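Local coordinates for regulatory protein SWI6 (Saccharomyces cerevisiae, PDB 1SW6), which acts in cell-cycle-dependent transcription as the subunit shared by the SBF and MBF complexes, and is represented here by its ankyrin-repeat domain, at residues L43-A48 with I195-N201; C286-A290 with L302-D308. All blocks are in the same frame, centred on the assembly; numbering follows the deposited sequence.

In the fold
Contact 1 and contact 2 sit in different parts of one ankyrin-repeat domain, with centres about 19 Å and nearest atoms about 8 Å apart. They share no elements. Contact 1 is partly buried and lies nearer the centre of the chain. It joins residues 43-48, from early in the chain, to the junction of the second and third repeats, residues 195-201. Contact 2 is buried and local. It packs the first helix of the fourth repeat, through residues 286-290, against the end of the second helix and the turn after it, residues 302-308. The chemistry differs accordingly: contact 1 combines backbone hydrogen bonds, apolar packing and an exposed lysine, whereas contact 2 uses apolar side chains.

Contact 1 of 2, residues L43-A48 with I195-N201; sequences LKIMKA and ILEDSMN
Residues 43-48 run extended beside residues 195-197, and the two form a minimal parallel sheet. Strand 46-47 pairs with strand 196-197. Met46 is bridged to Leu196 (CA to CA 4.9 Å) and Lys47 to Glu197 (CA to CA 5.0 Å). Three backbone hydrogen bonds join them: Met46 N donates to Ile195 O (2.8 Å), Glu197 N to Met46 O (2.8 Å) and Ala48 N to Glu197 O (3.3 Å). Leu196 CA also makes a CA-H...O contact with Met46 O at 3.1 Å. After the strand, Asp198-Asn201 form a type I beta turn. Asp198 OD2 accepts from Met200 N at 2.8 Å, an Asx turn. The core of an ankyrin repeat is a helix pair, so this strand pairing is probably an addition, in line with the protein's known variations of the fold. It ties residues 43-48 to the junction of the second and third repeats. Met46 and Leu196 share one face, with Met46 CE 3.9 Å from Leu196 CD2. Leu43 CD2 meets Ile195 CD1 at 3.9 Å, and Trp270 of helix 268-276 packs on Ile195 and Ile45. Lys47 and Glu197 take the other face. The Lys47 chain (chi1 m, chi2 t, chi3 and chi4 p) curls toward the turn. Its NZ donates to Asp198 O (3.1 Å) and weakly to Asn201 OD1 (3.2 Å), with a long salt bridge to Glu197 OE1 (3.9 Å).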
loop_
_atom_site.group_PDB
_atom_site.type_symbol
_atom_site.label_atom_id
_atom_site.label_comp_id
_atom_site.label_asym_id
_atom_site.label_seq_id
_atom_site.Cartn_x
_atom_site.Cartn_y
_atom_site.Cartn_z
ATOM N N LEU A 43 19.992 -24.365 13.629
ATOM C CA LEU A 43 19.089 -23.282 13.260
ATOM C C LEU A 43 19.481 -21.933 13.847
ATOM O O LEU A 43 19.637 -21.784 15.054
ATOM C CB LEU A 43 17.662 -23.615 13.687
ATOM C CG LEU A 43 16.564 -23.491 12.628
ATOM C CD1 LEU A 43 15.214 -23.391 13.335
ATOM C CD2 LEU A 43 16.800 -22.270 11.759
ATOM N N LYS A 44 19.632 -20.947 12.975
ATOM C CA LYS A 44 20.008 -19.602 13.387
ATOM C C LYS A 44 19.271 -18.599 12.520
ATOM O O LYS A 44 18.825 -18.936 11.423
ATOM C CB LYS A 44 21.518 -19.415 13.229
ATOM C CG LYS A 44 22.055 -19.888 11.883
ATOM C CD LYS A 44 23.583 -19.769 11.824
ATOM C CE LYS A 44 24.167 -20.478 10.596
ATOM N NZ LYS A 44 23.951 -21.961 10.627
ATOM N N ILE A 45 19.137 -17.373 13.016
ATOM C CA ILE A 45 18.454 -16.334 12.267
ATOM C C ILE A 45 19.198 -16.103 10.955
ATOM O O ILE A 45 20.425 -16.163 10.900
ATOM C CB ILE A 45 18.355 -15.022 13.086
ATOM C CG1 ILE A 45 17.267 -15.167 14.156
ATOM C CG2 ILE A 45 18.028 -13.853 12.174
ATOM C CD1 ILE A 45 17.046 -13.917 15.005
ATOM N N MET A 46 18.439 -15.851 9.899
ATOM C CA MET A 46 18.997 -15.662 8.571
ATOM C C MET A 46 18.437 -14.381 7.945
ATOM O O MET A 46 17.342 -13.939 8.294
ATOM C CB MET A 46 18.618 -16.889 7.736
ATOM C CG MET A 46 19.218 -16.983 6.357
ATOM S SD MET A 46 18.752 -18.558 5.596
ATOM C CE MET A 46 17.434 -18.060 4.463
ATOM N N LYS A 47 19.188 -13.767 7.041
ATOM C CA LYS A 47 18.691 -12.570 6.395
ATOM C C LYS A 47 17.796 -13.043 5.257
ATOM O O LYS A 47 18.068 -14.075 4.630
ATOM C CB LYS A 47 19.845 -11.716 5.853
ATOM C CG LYS A 47 20.792 -11.220 6.934
ATOM C CD LYS A 47 21.696 -10.108 6.444
ATOM C CE LYS A 47 20.919 -8.814 6.236
ATOM N NZ LYS A 47 20.302 -8.317 7.496
ATOM N N ALA A 48 16.713 -12.317 5.005
ATOM C CA ALA A 48 15.813 -12.701 3.926
ATOM C C ALA A 48 16.611 -12.654 2.630
ATOM O O ALA A 48 17.540 -11.861 2.502
ATOM C CB ALA A 48 14.622 -11.743 3.853
ATOM N N ILE A 195 12.413 -17.287 10.847
ATOM C CA ILE A 195 13.841 -17.187 11.137
ATOM C C ILE A 195 14.539 -16.068 10.372
ATOM O O ILE A 195 15.749 -15.883 10.502
ATOM C CB ILE A 195 14.574 -18.510 10.839
ATOM C CG1 ILE A 195 14.697 -18.716 9.329
ATOM C CG2 ILE A 195 13.828 -19.668 11.498
ATOM C CD1 ILE A 195 15.645 -19.829 8.952
ATOM N N LEU A 196 13.772 -15.304 9.601
ATOM C CA LEU A 196 14.324 -14.216 8.801
ATOM C C LEU A 196 14.345 -12.829 9.470
ATOM O O LEU A 196 13.402 -12.444 10.161
ATOM C CB LEU A 196 13.542 -14.114 7.485
ATOM C CG LEU A 196 13.378 -15.388 6.654
ATOM C CD1 LEU A 196 12.486 -15.117 5.430
ATOM C CD2 LEU A 196 14.756 -15.871 6.222
ATOM N N GLU A 197 15.431 -12.085 9.250
ATOM C CA GLU A 197 15.568 -10.718 9.758
ATOM C C GLU A 197 15.714 -9.828 8.522
ATOM O O GLU A 197 16.245 -10.265 7.504
ATOM C CB GLU A 197 16.810 -10.564 10.649
ATOM C CG GLU A 197 18.135 -10.861 9.962
ATOM C CD GLU A 197 19.326 -10.702 10.897
ATOM O OE1 GLU A 197 20.478 -10.861 10.439
ATOM O OE2 GLU A 197 19.114 -10.416 12.093
ATOM N N ASP A 198 15.238 -8.590 8.598
ATOM C CA ASP A 198 15.324 -7.693 7.453
ATOM C C ASP A 198 16.621 -6.877 7.435
ATOM O O ASP A 198 17.550 -7.147 8.202
ATOM C CB ASP A 198 14.093 -6.775 7.422
ATOM C CG ASP A 198 14.007 -5.857 8.623
ATOM O OD1 ASP A 198 12.934 -5.245 8.817
ATOM O OD2 ASP A 198 15.007 -5.724 9.364
ATOM N N SER A 199 16.684 -5.884 6.554
ATOM C CA SER A 199 17.874 -5.053 6.427
ATOM C C SER A 199 18.216 -4.259 7.686
ATOM O O SER A 199 19.287 -3.662 7.775
ATOM C CB SER A 199 17.713 -4.109 5.238
ATOM O OG SER A 199 17.569 -4.860 4.046
ATOM N N MET A 200 17.304 -4.258 8.651
ATOM C CA MET A 200 17.497 -3.554 9.918
ATOM C C MET A 200 17.706 -4.599 11.019
ATOM O O MET A 200 17.646 -4.288 12.211
ATOM C CB MET A 200 16.249 -2.732 10.243
ATOM C CG MET A 200 16.006 -1.558 9.317
ATOM S SD MET A 200 17.160 -0.205 9.665
ATOM C CE MET A 200 16.425 0.456 11.174
ATOM N N ASN A 201 17.951 -5.836 10.600
ATOM C CA ASN A 201 18.114 -6.958 11.519
ATOM C C ASN A 201 16.894 -7.053 12.433
ATOM O O ASN A 201 16.998 -7.444 13.592
ATOM C CB ASN A 201 19.389 -6.823 12.359
ATOM C CG ASN A 201 20.648 -6.867 11.517
ATOM O OD1 ASN A 201 20.740 -7.622 10.550
ATOM N ND2 ASN A 201 21.631 -6.067 11.890
#

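Contact 2 of 2, residues C286-A290 with L302-D308; sequences CLNIA and LLDYGAD
Cys286 opens the first helix of the fourth ankyrin repeat, helix 286-293. Its SG lies 3.9 Å from CD2 of Leu302, which is on the second helix, 296-304. Leu287 comes next and makes the most contacts. Its CA-to-CB bond points toward residues 302-308, and its side chain is t at chi1 and p at chi2. Leu287 CA is 3.8 Å from Leu302 CD1. Leu287 CD2 reaches Leu303 CD2 at 3.9 Å, Ala307 CB at 3.6 Å and the backbone oxygen Asp308 O at 3.6 Å. Leu287 and Ala307 are the closest backbone pair, 6.6 Å between CA atoms. One turn on, Ala290 CB touches Leu302 CD1 at 4.2 Å. A Schellman motif ends the second helix: Ala307 N hydrogen-bonds to Leu302 O (3.0 Å) and Gly306 N to Leu303 O (2.8 Å). Gly306 takes phi 102°, where a CB would be jammed against the preceding carbonyl oxygen. The chain then extends so that Ala307 faces Leu287. This is the helix-turn-helix core of an ankyrin repeat. Helix 204-212 of the preceding repeat packs on Leu302 and Ile289. The meeting side chains are apolar and mostly buried, so this contact works by close fit and burial, without polar bonds.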
loop_
_atom_site.group_PDB
_atom_site.type_symbol
_atom_site.label_atom_id
_atom_site.label_comp_id
_atom_site.label_asym_id
_atom_site.label_seq_id
_atom_site.Cartn_x
_atom_site.Cartn_y
_atom_site.Cartn_z
ATOM N N CYS A 286 12.616 -6.088 20.862
ATOM C CA CYS A 286 11.255 -5.647 20.615
ATOM C C CYS A 286 10.707 -5.027 21.902
ATOM O O CYS A 286 9.917 -4.083 21.872
ATOM C CB CYS A 286 10.378 -6.806 20.109
ATOM S SG CYS A 286 10.144 -8.242 21.190
ATOM N N LEU A 287 11.165 -5.528 23.039
ATOM C CA LEU A 287 10.718 -4.988 24.319
ATOM C C LEU A 287 11.126 -3.522 24.492
ATOM O O LEU A 287 10.355 -2.720 25.023
ATOM C CB LEU A 287 11.295 -5.806 25.478
ATOM C CG LEU A 287 10.964 -5.281 26.873
ATOM C CD1 LEU A 287 9.443 -5.276 27.077
ATOM C CD2 LEU A 287 11.666 -6.140 27.922
ATOM N N ASN A 288 12.342 -3.186 24.059
ATOM C CA ASN A 288 12.854 -1.819 24.183
ATOM C C ASN A 288 12.084 -0.862 23.267
ATOM O O ASN A 288 11.858 0.291 23.620
ATOM C CB ASN A 288 14.355 -1.774 23.866
ATOM C CG ASN A 288 15.086 -0.688 24.665
ATOM O OD1 ASN A 288 14.455 0.117 25.345
ATOM N ND2 ASN A 288 16.417 -0.664 24.579
ATOM N N ILE A 289 11.693 -1.343 22.087
ATOM C CA ILE A 289 10.910 -0.547 21.145
ATOM C C ILE A 289 9.529 -0.348 21.766
ATOM O O ILE A 289 8.935 0.731 21.682
ATOM C CB ILE A 289 10.740 -1.289 19.795
ATOM C CG1 ILE A 289 12.057 -1.250 19.008
ATOM C CG2 ILE A 289 9.574 -0.690 19.001
ATOM C CD1 ILE A 289 12.060 -2.121 17.769
ATOM N N ALA A 290 9.028 -1.398 22.401
ATOM C CA ALA A 290 7.720 -1.358 23.031
ATOM C C ALA A 290 7.678 -0.423 24.243
ATOM O O ALA A 290 6.681 0.256 24.469
ATOM C CB ALA A 290 7.298 -2.779 23.451
ATOM N N LEU A 302 4.911 -9.167 26.727
ATOM C CA LEU A 302 6.296 -9.540 26.448
ATOM C C LEU A 302 7.085 -9.870 27.712
ATOM O O LEU A 302 7.910 -10.789 27.712
ATOM C CB LEU A 302 7.026 -8.417 25.713
ATOM C CG LEU A 302 6.789 -8.217 24.222
ATOM C CD1 LEU A 302 7.536 -6.974 23.787
ATOM C CD2 LEU A 302 7.257 -9.451 23.439
ATOM N N LEU A 303 6.859 -9.099 28.770
ATOM C CA LEU A 303 7.559 -9.331 30.022
ATOM C C LEU A 303 7.149 -10.685 30.578
ATOM O O LEU A 303 7.994 -11.444 31.078
ATOM C CB LEU A 303 7.249 -8.214 31.029
ATOM C CG LEU A 303 8.015 -6.898 30.798
ATOM C CD1 LEU A 303 7.465 -5.814 31.710
ATOM C CD2 LEU A 303 9.511 -7.108 31.056
ATOM N N ASP A 304 5.857 -10.992 30.477
ATOM C CA ASP A 304 5.349 -12.264 30.975
ATOM C C ASP A 304 5.884 -13.453 30.181
ATOM O O ASP A 304 5.861 -14.580 30.667
ATOM C CB ASP A 304 3.819 -12.278 30.966
ATOM C CG ASP A 304 3.223 -11.372 32.042
ATOM O OD1 ASP A 304 4.001 -10.797 32.835
ATOM O OD2 ASP A 304 1.982 -11.238 32.097
ATOM N N TYR A 305 6.359 -13.207 28.964
ATOM C CA TYR A 305 6.905 -14.288 28.159
ATOM C C TYR A 305 8.389 -14.421 28.493
ATOM O O TYR A 305 9.075 -15.320 27.992
ATOM C CB TYR A 305 6.698 -14.022 26.664
ATOM C CG TYR A 305 5.296 -14.348 26.138
ATOM C CD1 TYR A 305 4.616 -13.455 25.305
ATOM C CD2 TYR A 305 4.665 -15.558 26.454
ATOM C CE1 TYR A 305 3.327 -13.754 24.796
ATOM C CE2 TYR A 305 3.392 -15.866 25.956
ATOM C CZ TYR A 305 2.729 -14.956 25.125
ATOM O OH TYR A 305 1.469 -15.246 24.636
ATOM N N GLY A 306 8.879 -13.522 29.347
ATOM C CA GLY A 306 10.269 -13.573 29.749
ATOM C C GLY A 306 11.220 -12.581 29.103
ATOM O O GLY A 306 12.435 -12.703 29.282
ATOM N N ALA A 307 10.701 -11.600 28.361
ATOM C CA ALA A 307 11.566 -10.605 27.718
ATOM C C ALA A 307 12.478 -9.947 28.756
ATOM O O ALA A 307 12.027 -9.540 29.823
ATOM C CB ALA A 307 10.728 -9.533 27.003
ATOM N N ASP A 308 13.759 -9.843 28.426
ATOM C CA ASP A 308 14.748 -9.258 29.329
ATOM C C ASP A 308 14.721 -7.720 29.295
ATOM O O ASP A 308 15.103 -7.118 28.304
ATOM C CB ASP A 308 16.134 -9.752 28.931
ATOM C CG ASP A 308 17.189 -9.386 29.948
ATOM O OD1 ASP A 308 17.193 -8.232 30.420
ATOM O OD2 ASP A 308 18.021 -10.254 30.268
#